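Local coordinates for protein spectinomycin phosphotransferase (Legionella pneumophila, PDB 3I1A) that phosphorylates the aminocyclitol antibiotic spectinomycin, probably with a nucleoside triphosphate as donor, and so confers resistance to it, at residues W150-Y158 with I185-S196. Residues are numbered along the deposited sequence; the frame is centred on the assembly and turned at random.
With DMS (dimethyl sulfoxide), chain D.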
# COMPACT_ATOMS: atom_id res chain seq x y z
N TRP A 150 8.03 1.42 15.64
CA TRP A 150 9.00 1.97 14.69
C TRP A 150 9.81 3.10 15.27
O TRP A 150 11.01 3.23 14.99
CB TRP A 150 8.26 2.43 13.44
CG TRP A 150 7.35 1.37 12.96
CD1 TRP A 150 5.99 1.34 13.05
CD2 TRP A 150 7.74 0.14 12.34
NE1 TRP A 150 5.50 0.16 12.52
CE2 TRP A 150 6.56 -0.60 12.08
CE3 TRP A 150 8.98 -0.42 11.98
CZ2 TRP A 150 6.57 -1.86 11.48
CZ3 TRP A 150 8.99 -1.68 11.38
CH2 TRP A 150 7.80 -2.38 11.14
N ARG A 151 9.18 3.95 16.07
CA ARG A 151 9.93 5.04 16.67
C ARG A 151 11.03 4.45 17.55
O ARG A 151 12.14 4.96 17.59
CB ARG A 151 9.01 5.92 17.51
CG ARG A 151 8.03 6.73 16.65
CD ARG A 151 7.29 7.75 17.48
NE ARG A 151 6.27 7.16 18.34
CZ ARG A 151 5.08 6.75 17.93
NH1 ARG A 151 4.75 6.85 16.64
NH2 ARG A 151 4.20 6.28 18.81
N GLU A 152 10.72 3.37 18.25
CA GLU A 152 11.70 2.74 19.13
C GLU A 152 12.85 2.16 18.32
O GLU A 152 14.01 2.33 18.69
CB GLU A 152 11.04 1.63 19.97
CG GLU A 152 9.99 2.16 20.94
CD GLU A 152 9.32 1.08 21.77
OE1 GLU A 152 9.09 -0.03 21.24
OE2 GLU A 152 9.02 1.34 22.94
N ILE A 153 12.53 1.50 17.21
CA ILE A 153 13.57 0.92 16.37
C ILE A 153 14.52 1.99 15.85
O ILE A 153 15.74 1.80 15.85
CB ILE A 153 12.96 0.16 15.18
CG1 ILE A 153 12.33 -1.14 15.67
CG2 ILE A 153 14.04 -0.17 14.14
CD1 ILE A 153 11.39 -1.78 14.66
N VAL A 154 13.99 3.12 15.41
CA VAL A 154 14.90 4.14 14.91
C VAL A 154 15.77 4.67 16.05
O VAL A 154 16.93 5.01 15.84
CB VAL A 154 14.15 5.33 14.23
CG1 VAL A 154 15.13 6.37 13.79
CG2 VAL A 154 13.37 4.83 12.99
N ARG A 155 15.23 4.73 17.27
CA ARG A 155 16.07 5.21 18.36
C ARG A 155 17.17 4.20 18.65
O ARG A 155 18.26 4.59 19.07
CB ARG A 155 15.25 5.47 19.65
CG ARG A 155 14.26 6.60 19.50
CD ARG A 155 13.70 7.06 20.82
NE ARG A 155 12.49 7.85 20.62
CZ ARG A 155 11.26 7.35 20.74
NH1 ARG A 155 11.09 6.08 21.06
NH2 ARG A 155 10.20 8.12 20.52
N SER A 156 16.89 2.92 18.44
CA SER A 156 17.91 1.90 18.69
C SER A 156 19.07 2.09 17.72
O SER A 156 20.18 1.63 18.00
CB SER A 156 17.35 0.49 18.55
OG SER A 156 17.04 0.17 17.20
N PHE A 157 18.84 2.77 16.60
CA PHE A 157 19.91 3.00 15.62
C PHE A 157 20.92 4.04 16.09
O PHE A 157 22.09 3.99 15.72
CB PHE A 157 19.38 3.51 14.26
CG PHE A 157 18.52 2.53 13.49
CD1 PHE A 157 18.42 1.18 13.87
CD2 PHE A 157 17.82 2.96 12.37
CE1 PHE A 157 17.65 0.30 13.14
CE2 PHE A 157 17.04 2.07 11.62
CZ PHE A 157 16.95 0.74 12.01
N TYR A 158 20.46 5.01 16.89
CA TYR A 158 21.31 6.10 17.35
C TYR A 158 22.72 5.70 17.77
O TYR A 158 23.70 6.28 17.31
CB TYR A 158 20.62 6.83 18.50
CG TYR A 158 19.35 7.56 18.08
CD1 TYR A 158 18.45 8.04 19.03
CD2 TYR A 158 19.06 7.80 16.73
CE1 TYR A 158 17.30 8.74 18.66
CE2 TYR A 158 17.91 8.50 16.34
CZ TYR A 158 17.03 8.97 17.31
OH TYR A 158 15.91 9.70 16.95
N ILE A 185 16.56 13.38 11.08
CA ILE A 185 16.06 12.08 11.53
C ILE A 185 15.48 12.11 12.94
O ILE A 185 14.42 11.51 13.23
CB ILE A 185 17.18 11.04 11.41
CG1 ILE A 185 17.52 10.89 9.92
CG2 ILE A 185 16.76 9.70 12.02
CD1 ILE A 185 18.75 10.03 9.65
N HIS A 186 16.15 12.82 13.83
CA HIS A 186 15.65 12.91 15.19
C HIS A 186 14.35 13.72 15.17
O HIS A 186 13.40 13.40 15.89
CB HIS A 186 16.70 13.58 16.08
CG HIS A 186 17.79 12.66 16.52
ND1 HIS A 186 17.89 12.18 17.81
CD2 HIS A 186 18.82 12.09 15.84
CE1 HIS A 186 18.93 11.37 17.91
NE2 HIS A 186 19.51 11.29 16.72
N ARG A 187 14.29 14.75 14.33
CA ARG A 187 13.08 15.57 14.24
C ARG A 187 11.88 14.74 13.77
O ARG A 187 10.76 14.88 14.29
CB ARG A 187 13.31 16.77 13.30
CG ARG A 187 12.07 17.66 13.10
CD ARG A 187 12.37 18.88 12.23
NE ARG A 187 11.16 19.63 11.87
CZ ARG A 187 11.16 20.81 11.27
NH1 ARG A 187 12.31 21.41 10.97
NH2 ARG A 187 10.01 21.39 10.94
N LEU A 188 12.09 13.86 12.79
CA LEU A 188 11.00 13.01 12.31
C LEU A 188 10.48 12.14 13.45
O LEU A 188 9.27 12.05 13.66
CB LEU A 188 11.48 12.11 11.15
CG LEU A 188 11.70 12.87 9.84
CD1 LEU A 188 12.69 12.13 8.96
CD2 LEU A 188 10.35 13.07 9.13
N VAL A 189 11.39 11.51 14.18
CA VAL A 189 11.02 10.63 15.30
C VAL A 189 10.36 11.39 16.46
O VAL A 189 9.31 10.97 16.97
CB VAL A 189 12.27 9.92 15.90
CG1 VAL A 189 11.88 9.13 17.15
CG2 VAL A 189 12.89 8.98 14.84
N ASP A 190 10.98 12.48 16.86
CA ASP A 190 10.49 13.27 17.98
C ASP A 190 9.18 13.96 17.67
O ASP A 190 8.35 14.20 18.58
CB ASP A 190 11.54 14.29 18.41
CG ASP A 190 12.84 13.64 18.90
OD1 ASP A 190 12.84 12.43 19.21
OD2 ASP A 190 13.85 14.36 19.00
N THR A 191 8.96 14.29 16.39
CA THR A 191 7.71 14.95 16.03
C THR A 191 6.60 13.93 15.99
O THR A 191 5.49 14.20 16.46
CB THR A 191 7.79 15.66 14.67
OG1 THR A 191 8.70 16.77 14.77
CG2 THR A 191 6.41 16.18 14.26
N SER A 192 6.89 12.75 15.44
CA SER A 192 5.90 11.69 15.41
C SER A 192 5.50 11.35 16.86
O SER A 192 4.32 11.20 17.17
CB SER A 192 6.47 10.45 14.72
OG SER A 192 5.60 9.35 14.85
N GLU A 193 6.50 11.25 17.75
CA GLU A 193 6.25 10.93 19.16
C GLU A 193 5.41 12.02 19.84
O GLU A 193 4.43 11.71 20.51
CB GLU A 193 7.59 10.74 19.88
CG GLU A 193 7.54 10.23 21.34
CD GLU A 193 7.01 8.80 21.51
OE1 GLU A 193 7.42 7.89 20.75
OE2 GLU A 193 6.20 8.59 22.42
N LYS A 194 5.79 13.29 19.66
CA LYS A 194 5.06 14.43 20.24
C LYS A 194 3.62 14.49 19.76
O LYS A 194 2.69 14.75 20.53
CB LYS A 194 5.77 15.73 19.87
CG LYS A 194 5.11 17.01 20.39
CD LYS A 194 5.58 18.22 19.57
CE LYS A 194 5.44 19.55 20.32
NZ LYS A 194 6.42 19.69 21.46
N LEU A 195 3.43 14.28 18.46
CA LEU A 195 2.10 14.33 17.90
C LEU A 195 1.27 13.14 18.37
O LEU A 195 0.06 13.29 18.57
CB LEU A 195 2.16 14.39 16.37
CG LEU A 195 2.80 15.67 15.80
CD1 LEU A 195 2.72 15.66 14.27
CD2 LEU A 195 2.07 16.90 16.35
N SER A 196 1.88 11.98 18.57
CA SER A 196 1.09 10.84 19.02
C SER A 196 0.55 11.10 20.42
O SER A 196 -0.55 10.66 20.76
CB SER A 196 1.90 9.53 19.04
OG SER A 196 2.87 9.50 20.06
S DMS D . 15.63 20.19 9.92
O DMS D . 15.55 21.59 10.41
C1 DMS D . 17.20 19.97 9.17
C2 DMS D . 15.70 19.07 11.30
O HOH W 1 4.32 6.51 21.84
O HOH W 2 14.44 10.37 19.41
O HOH W 3 11.35 10.79 20.86
O HOH W 4 8.48 5.54 21.43
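Arg151 and Arg155, one turn apart on helix 149-157, close on a single carboxylate oxygen of Glu193 and illustrate how a charge network can border an antiparallel helix pair. Arg151 NE donates to Glu193 OE1 at 2.8 Å and Arg155 NH2 donates to the same OE1 at 2.8 Å, the two coming from opposite faces of the carboxylate plane. OE1 lies near the plane of each guanidinium group, though neither N-H points straight at the oxygen. A bend in the Glu193 chain (chi2 66°) brings OE1 back between the arginines. Water extends the network: one molecule joins Arg151 NH2 to Glu193 OE2, another links Arg155 NH1 to OE1, and a third bridges Arg155 NH2 and Asp190 OD1. Arg151 itself packs as a knob among Val189, Ser192, Glu193 and Ser196.

Beside the charges lies an apolar patch: Val154 CG1 meets Val189 CG2 at 3.6 Å and, less closely, Ile185 CG2.

At the other end, the rings of Tyr158 and His186 form an offset stack, centroids 3.7 Å apart and planes 13° from parallel; the opposite face of the tyrosine ring is covered by Arg155 CA, three residues earlier in the chain. A water binds both Tyr158 OH and Asp190 OD1.

The axes of the two short segments come within 10.1 Å, their N-to-C directions 149° apart. Helix 274-297 flanks the pair: its Glu283 takes a salt bridge from Arg151 NH1 and a hydrogen bond from Ser192 OG, so that residues of three helices meet at this carboxylate, while helix 322-329 packs against Leu188 of helix 182-198.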